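Serine protease pet (Escherichia coli, PDB 4OM9) acts as a secreted serine protease, the passenger domain of an autotransporter enterotoxin of enteroaggregative strains, and probably cleaves the host cytoskeletal protein alpha-fodrin. Local coordinates at residues N532-P535 with E536-G540; Y727-G730 with G731-T735; T788-Q791 with G792-A796. All blocks are in the same frame, centred on the assembly; numbering follows the deposited sequence.

Contact 1: N532-P535 with E536-G540; sequences NNCP and EFLCG
Cys534 and Pro535 meet Phe537, Leu538 and Cys539 in a local contact around a surface turn, within the excursion that leaves the beta-helix after strand 514-520 and leads to helix 543-550. The backbone of Phe537 (phi -68°) and Leu538, whose phi is positive (74°), has the values of a type II beta turn from Glu536 to Cys539. Its closing carbonyl, Glu536 O, accepts from Cys539 N and also from Gly540 N, the latter at 2.6 Å; both donors arrive from the same face of its plane. Pro535 CB sits 3.6 Å above the plane of the Phe537 ring, displaced toward the rim, which makes a CH-pi contact. The ring reaches this place because Phe537 CG is wedged between its own backbone N and carbonyl carbon. Pro535 CG also touches Leu538 CD2 at 3.6 Å, the two side chains running at a slant to each other. All three of these residues touch a crystal neighbour, so the lattice may influence their poses. The cysteines also meet, but no disulfide is modelled between them: Cys534 SG lies 3.2 Å from Cys539 SG, too far for that bond yet short for unbonded sulfurs, an approach to be read with caution.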
loop_
_atom_site.group_PDB
_atom_site.type_symbol
_atom_site.label_atom_id
_atom_site.label_comp_id
_atom_site.label_asym_id
_atom_site.label_seq_id
_atom_site.Cartn_x
_atom_site.Cartn_y
_atom_site.Cartn_z
ATOM N N ASN A 532 31.671 -5.708 -14.211
ATOM C CA ASN A 532 31.730 -5.277 -15.603
ATOM C C ASN A 532 32.758 -6.109 -16.356
ATOM O O ASN A 532 33.961 -5.919 -16.198
ATOM C CB ASN A 532 32.073 -3.789 -15.710
ATOM C CG ASN A 532 32.052 -3.287 -17.153
ATOM O OD1 ASN A 532 31.017 -2.858 -17.666
ATOM N ND2 ASN A 532 33.199 -3.344 -17.811
ATOM N N ASN A 533 32.272 -7.029 -17.180
ATOM C CA ASN A 533 33.116 -8.051 -17.793
ATOM C C ASN A 533 33.982 -7.531 -18.932
ATOM O O ASN A 533 34.105 -8.165 -19.975
ATOM C CB ASN A 533 32.248 -9.216 -18.283
ATOM C CG ASN A 533 31.540 -9.941 -17.136
ATOM O OD1 ASN A 533 31.384 -9.394 -16.041
ATOM N ND2 ASN A 533 31.111 -11.176 -17.387
ATOM N N CYS A 534 34.585 -6.373 -18.714
ATOM C CA CYS A 534 35.590 -5.850 -19.615
ATOM C C CYS A 534 36.723 -5.284 -18.774
ATOM O O CYS A 534 36.485 -4.499 -17.856
ATOM C CB CYS A 534 35.002 -4.787 -20.538
ATOM S SG CYS A 534 35.967 -4.531 -22.038
ATOM N N PRO A 535 37.960 -5.703 -19.065
ATOM C CA PRO A 535 39.136 -5.289 -18.291
ATOM C C PRO A 535 39.322 -3.774 -18.270
ATOM O O PRO A 535 38.938 -3.096 -19.228
ATOM C CB PRO A 535 40.298 -5.965 -19.024
ATOM C CG PRO A 535 39.773 -6.240 -20.403
ATOM C CD PRO A 535 38.324 -6.552 -20.209
ATOM N N GLU A 536 39.908 -3.262 -17.188
ATOM C CA GLU A 536 40.068 -1.823 -16.990
ATOM C C GLU A 536 40.933 -1.201 -18.076
ATOM O O GLU A 536 40.669 -0.082 -18.513
ATOM C CB GLU A 536 40.659 -1.531 -15.612
ATOM C CG GLU A 536 39.623 -1.135 -14.574
ATOM C CD GLU A 536 39.626 0.357 -14.291
ATOM O OE1 GLU A 536 39.447 0.749 -13.114
ATOM O OE2 GLU A 536 39.815 1.139 -15.247
ATOM N N PHE A 537 41.965 -1.917 -18.510
ATOM C CA PHE A 537 42.676 -1.486 -19.698
ATOM C C PHE A 537 41.698 -1.683 -20.860
ATOM O O PHE A 537 40.950 -2.662 -20.870
ATOM C CB PHE A 537 44.006 -2.249 -19.892
ATOM C CG PHE A 537 43.853 -3.718 -20.209
ATOM C CD1 PHE A 537 43.549 -4.145 -21.496
ATOM C CD2 PHE A 537 44.061 -4.677 -19.228
ATOM C CE1 PHE A 537 43.416 -5.493 -21.782
ATOM C CE2 PHE A 537 43.936 -6.031 -19.507
ATOM C CZ PHE A 537 43.614 -6.439 -20.777
ATOM N N LEU A 538 41.676 -0.731 -21.790
ATOM C CA LEU A 538 40.760 -0.722 -22.940
ATOM C C LEU A 538 39.306 -0.374 -22.579
ATOM O O LEU A 538 38.503 -0.092 -23.467
ATOM C CB LEU A 538 40.810 -2.071 -23.688
ATOM C CG LEU A 538 39.607 -3.023 -23.702
ATOM C CD1 LEU A 538 38.788 -2.859 -24.980
ATOM C CD2 LEU A 538 40.064 -4.460 -23.544
ATOM N N CYS A 539 38.961 -0.345 -21.295
ATOM C CA CYS A 539 37.588 0.000 -20.929
ATOM C C CYS A 539 37.440 0.999 -19.773
ATOM O O CYS A 539 36.388 1.621 -19.628
ATOM C CB CYS A 539 36.810 -1.268 -20.598
ATOM S SG CYS A 539 35.289 -1.405 -21.533
ATOM N N GLY A 540 38.474 1.145 -18.949
ATOM C CA GLY A 540 38.477 2.151 -17.897
ATOM C C GLY A 540 37.325 2.087 -16.908
ATOM O O GLY A 540 36.779 1.016 -16.651
#

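Contact 2: Y727-G730 with G731-T735; sequences YAAG and GYELT
Ala729 and Tyr732 close a type I beta turn at a bend of the beta-helix, with Gly730 and Gly731 at its two central positions. The closing bond runs from Tyr732 N to Ala729 O over 2.8 Å with an N-H...O angle of 150°; the donor stands well above the carbonyl plane rather than within it. Traced outward, the Tyr732 side chain starts with CB heading away from 727-730. CG lies beside its own backbone N (chi1 -39°), anti to the carbonyl carbon, and this places the CD1-CE1 side of the ring beside Gly730 O. CD1 comes within 3.3 Å of Gly730 O, and CE1 approaches the same oxygen about as closely, at an oblique angle, while Ala729 O lies off the ring edge near its plane. Farther out, CZ and OH leave 727-730 behind on the exposed side of the bend. On the buried side, the Glu733 chain bends at chi2 and brings OE1 to 3.9 Å from Ala729 CB, a van der Waals contact. The two glycines tie the corner to the preceding coil through backbone bonds to Thr699 and Ser701. Tyr732 touches Asp752, and the flanking strands 725-729 and 733-735 both run parallel to strand 747-755, which bends along with them on the following coil.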
loop_
_atom_site.group_PDB
_atom_site.type_symbol
_atom_site.label_atom_id
_atom_site.label_comp_id
_atom_site.label_asym_id
_atom_site.label_seq_id
_atom_site.Cartn_x
_atom_site.Cartn_y
_atom_site.Cartn_z
ATOM N N TYR A 727 -12.211 7.722 29.857
ATOM C CA TYR A 727 -10.775 7.497 29.751
ATOM C C TYR A 727 -10.145 7.454 31.132
ATOM O O TYR A 727 -10.010 8.486 31.789
ATOM C CB TYR A 727 -10.099 8.586 28.922
ATOM C CG TYR A 727 -10.680 8.772 27.549
ATOM C CD1 TYR A 727 -10.284 7.964 26.488
ATOM C CD2 TYR A 727 -11.622 9.764 27.309
ATOM C CE1 TYR A 727 -10.819 8.133 25.230
ATOM C CE2 TYR A 727 -12.152 9.951 26.061
ATOM C CZ TYR A 727 -11.752 9.134 25.021
ATOM O OH TYR A 727 -12.298 9.322 23.769
ATOM N N ALA A 728 -9.758 6.262 31.572
ATOM C CA ALA A 728 -9.030 6.118 32.825
ATOM C C ALA A 728 -7.575 5.764 32.546
ATOM O O ALA A 728 -7.283 4.909 31.698
ATOM C CB ALA A 728 -9.676 5.058 33.705
ATOM N N ALA A 729 -6.671 6.441 33.243
ATOM C CA ALA A 729 -5.264 6.065 33.250
ATOM C C ALA A 729 -4.752 6.082 34.684
ATOM O O ALA A 729 -4.397 7.134 35.211
ATOM C CB ALA A 729 -4.448 6.997 32.373
ATOM N N GLY A 730 -4.738 4.913 35.312
ATOM C CA GLY A 730 -4.343 4.776 36.699
ATOM C C GLY A 730 -2.978 5.365 36.991
ATOM O O GLY A 730 -2.756 5.926 38.067
ATOM N N GLY A 731 -2.068 5.246 36.028
ATOM C CA GLY A 731 -0.703 5.720 36.190
ATOM C C GLY A 731 -0.545 7.155 35.728
ATOM O O GLY A 731 0.573 7.683 35.657
ATOM N N TYR A 732 -1.679 7.775 35.411
ATOM C CA TYR A 732 -1.761 9.170 34.990
ATOM C C TYR A 732 -1.263 9.335 33.554
ATOM O O TYR A 732 -0.783 8.382 32.930
ATOM C CB TYR A 732 -0.957 10.117 35.916
ATOM C CG TYR A 732 -0.972 9.841 37.420
ATOM C CD1 TYR A 732 -1.983 9.095 38.023
ATOM C CD2 TYR A 732 0.036 10.353 38.235
ATOM C CE1 TYR A 732 -1.975 8.849 39.387
ATOM C CE2 TYR A 732 0.046 10.118 39.598
ATOM C CZ TYR A 732 -0.959 9.364 40.169
ATOM O OH TYR A 732 -0.952 9.132 41.525
ATOM N N GLU A 733 -1.397 10.548 33.026
ATOM C CA GLU A 733 -0.775 10.897 31.757
ATOM C C GLU A 733 0.292 11.952 31.977
ATOM O O GLU A 733 0.177 12.796 32.874
ATOM C CB GLU A 733 -1.807 11.381 30.737
ATOM C CG GLU A 733 -3.050 11.983 31.319
ATOM C CD GLU A 733 -4.254 11.068 31.196
ATOM O OE1 GLU A 733 -4.337 10.294 30.205
ATOM O OE2 GLU A 733 -5.124 11.134 32.104
ATOM N N LEU A 734 1.336 11.892 31.159
ATOM C CA LEU A 734 2.496 12.762 31.291
ATOM C C LEU A 734 2.836 13.377 29.935
ATOM O O LEU A 734 2.898 12.678 28.923
ATOM C CB LEU A 734 3.684 11.974 31.871
ATOM C CG LEU A 734 5.149 12.313 31.576
ATOM C CD1 LEU A 734 5.477 13.735 31.948
ATOM C CD2 LEU A 734 6.101 11.351 32.291
ATOM N N THR A 735 3.041 14.691 29.915
ATOM C CA THR A 735 3.311 15.398 28.666
ATOM C C THR A 735 4.797 15.775 28.563
ATOM O O THR A 735 5.405 16.206 29.542
ATOM C CB THR A 735 2.419 16.640 28.541
ATOM O OG1 THR A 735 1.062 16.279 28.841
ATOM C CG2 THR A 735 2.483 17.200 27.137
#

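Contact 3: T788-Q791 with G792-A796; sequences TSYQ and GSIKA
The peptide between Gln791 and Gly792 is modelled cis, unusual for a bond not preceding proline, and the short distance of 2.8 Å from Gln791 CA to Gly792 CA follows from that modelling. Next to it, Tyr790 lies obliquely against Gly792, Ser793 and Ile794. Here the beta-helix turns a corner: strand 788-791 is extended, Gly792 leaves the extended range, and the chain resumes as strand 794-796. Both strands pair in parallel with strand 747-755 of the preceding coil.

Tyr790 carries the contact. With CG anti to its backbone N (chi1 164°), the ring is laid along the corner instead of out to the side, and it spans the bend. CE2 lies 3.4 Å from Gly792 CA, close contact with a residue that has no side chain to intervene. At the tip, the hydroxyl accepts a hydrogen bond from Ser793 N, 3.2 Å from Tyr790 OH, and the bond is fairly straight at 159°. The same hydroxyl is bonded to Gly751 O; since a carbonyl can only accept, the phenol must donate there, so OH works in both senses and links the corner to the coil before it. These two bonds satisfy the buried hydroxyl and limit the ring's movement. Tyr790 is buried, and its ring also stacks with Phe763 and touches Val749 and Ile753. Ile794 adds an apolar contact from beyond the corner: its CG1 stands 4.0 Å from Tyr790 CE2.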
loop_
_atom_site.group_PDB
_atom_site.type_symbol
_atom_site.label_atom_id
_atom_site.label_comp_id
_atom_site.label_asym_id
_atom_site.label_seq_id
_atom_site.Cartn_x
_atom_site.Cartn_y
_atom_site.Cartn_z
ATOM N N THR A 788 -17.635 17.856 29.025
ATOM C CA THR A 788 -16.340 17.285 29.376
ATOM C C THR A 788 -16.058 17.339 30.862
ATOM O O THR A 788 -16.099 18.404 31.477
ATOM C CB THR A 788 -15.182 18.000 28.632
ATOM O OG1 THR A 788 -15.356 17.861 27.214
ATOM C CG2 THR A 788 -13.835 17.402 29.031
ATOM N N SER A 789 -15.770 16.184 31.447
ATOM C CA SER A 789 -15.320 16.162 32.829
ATOM C C SER A 789 -13.941 15.528 32.892
ATOM O O SER A 789 -13.614 14.646 32.094
ATOM C CB SER A 789 -16.303 15.410 33.729
ATOM O OG SER A 789 -16.144 14.009 33.589
ATOM N N TYR A 790 -13.137 16.016 33.829
ATOM C CA TYR A 790 -11.819 15.491 34.111
ATOM C C TYR A 790 -11.648 15.342 35.611
ATOM O O TYR A 790 -12.324 16.039 36.378
ATOM C CB TYR A 790 -10.730 16.404 33.532
ATOM C CG TYR A 790 -9.377 16.119 34.128
ATOM C CD1 TYR A 790 -8.607 15.057 33.673
ATOM C CD2 TYR A 790 -8.895 16.876 35.188
ATOM C CE1 TYR A 790 -7.384 14.776 34.241
ATOM C CE2 TYR A 790 -7.681 16.603 35.759
ATOM C CZ TYR A 790 -6.930 15.556 35.289
ATOM O OH TYR A 790 -5.718 15.297 35.875
ATOM N N GLN A 791 -10.761 14.439 36.038
ATOM C CA GLN A 791 -10.315 14.417 37.443
ATOM C C GLN A 791 -9.014 13.640 37.637
ATOM O O GLN A 791 -8.881 12.528 37.162
ATOM C CB GLN A 791 -11.411 13.851 38.373
ATOM C CG GLN A 791 -11.803 12.421 38.083
ATOM C CD GLN A 791 -12.320 11.738 39.350
ATOM O OE1 GLN A 791 -11.540 11.422 40.256
ATOM N NE2 GLN A 791 -13.630 11.531 39.428
ATOM N N GLY A 792 -8.062 14.230 38.353
ATOM C CA GLY A 792 -8.250 15.542 38.938
ATOM C C GLY A 792 -7.028 16.102 39.629
ATOM O O GLY A 792 -7.135 16.589 40.741
ATOM N N SER A 793 -5.871 16.040 38.975
ATOM C CA SER A 793 -4.662 16.651 39.522
ATOM C C SER A 793 -3.684 17.042 38.417
ATOM O O SER A 793 -3.168 16.183 37.709
ATOM C CB SER A 793 -3.988 15.702 40.510
ATOM O OG SER A 793 -2.653 16.096 40.761
ATOM N N ILE A 794 -3.422 18.341 38.279
ATOM C CA ILE A 794 -2.564 18.833 37.202
ATOM C C ILE A 794 -1.308 19.552 37.694
ATOM O O ILE A 794 -1.365 20.709 38.119
ATOM C CB ILE A 794 -3.319 19.805 36.277
ATOM C CG1 ILE A 794 -4.599 19.173 35.757
ATOM C CG2 ILE A 794 -2.435 20.245 35.119
ATOM C CD1 ILE A 794 -5.451 20.129 34.974
ATOM N N LYS A 795 -0.172 18.876 37.610
ATOM C CA LYS A 795 1.097 19.501 37.942
ATOM C C LYS A 795 1.861 19.878 36.684
ATOM O O LYS A 795 2.785 19.181 36.282
ATOM C CB LYS A 795 1.938 18.571 38.813
ATOM C CG LYS A 795 1.154 17.934 39.937
ATOM C CD LYS A 795 2.055 17.505 41.072
ATOM C CE LYS A 795 1.248 16.875 42.200
ATOM N NZ LYS A 795 0.551 15.636 41.736
ATOM N N ALA A 796 1.469 20.984 36.063
ATOM C CA ALA A 796 2.153 21.480 34.875
ATOM C C ALA A 796 2.432 22.979 34.979
ATOM O O ALA A 796 1.577 23.791 34.634
ATOM C CB ALA A 796 1.331 21.185 33.643
#

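How the contacts relate
Contacts 2 and 3 are neighbours on the solenoid: their centres lie 10 Å apart, their nearest atoms about 5 Å, and strand 747-755 pairs with the strands of both. They thus mark corners of coils on either side of that strand, although the two do not touch. Contact 1 stands apart, on the excursion from the beta-helix, with its centre 67 Å from that of contact 2 and 74 Å from that of contact 3; contacts 1 and 3 lie on opposite sides of the chain's centre. The first is thus a surface turn off the beta-helix, while the other two are bends within it, contact 3 the more deeply buried.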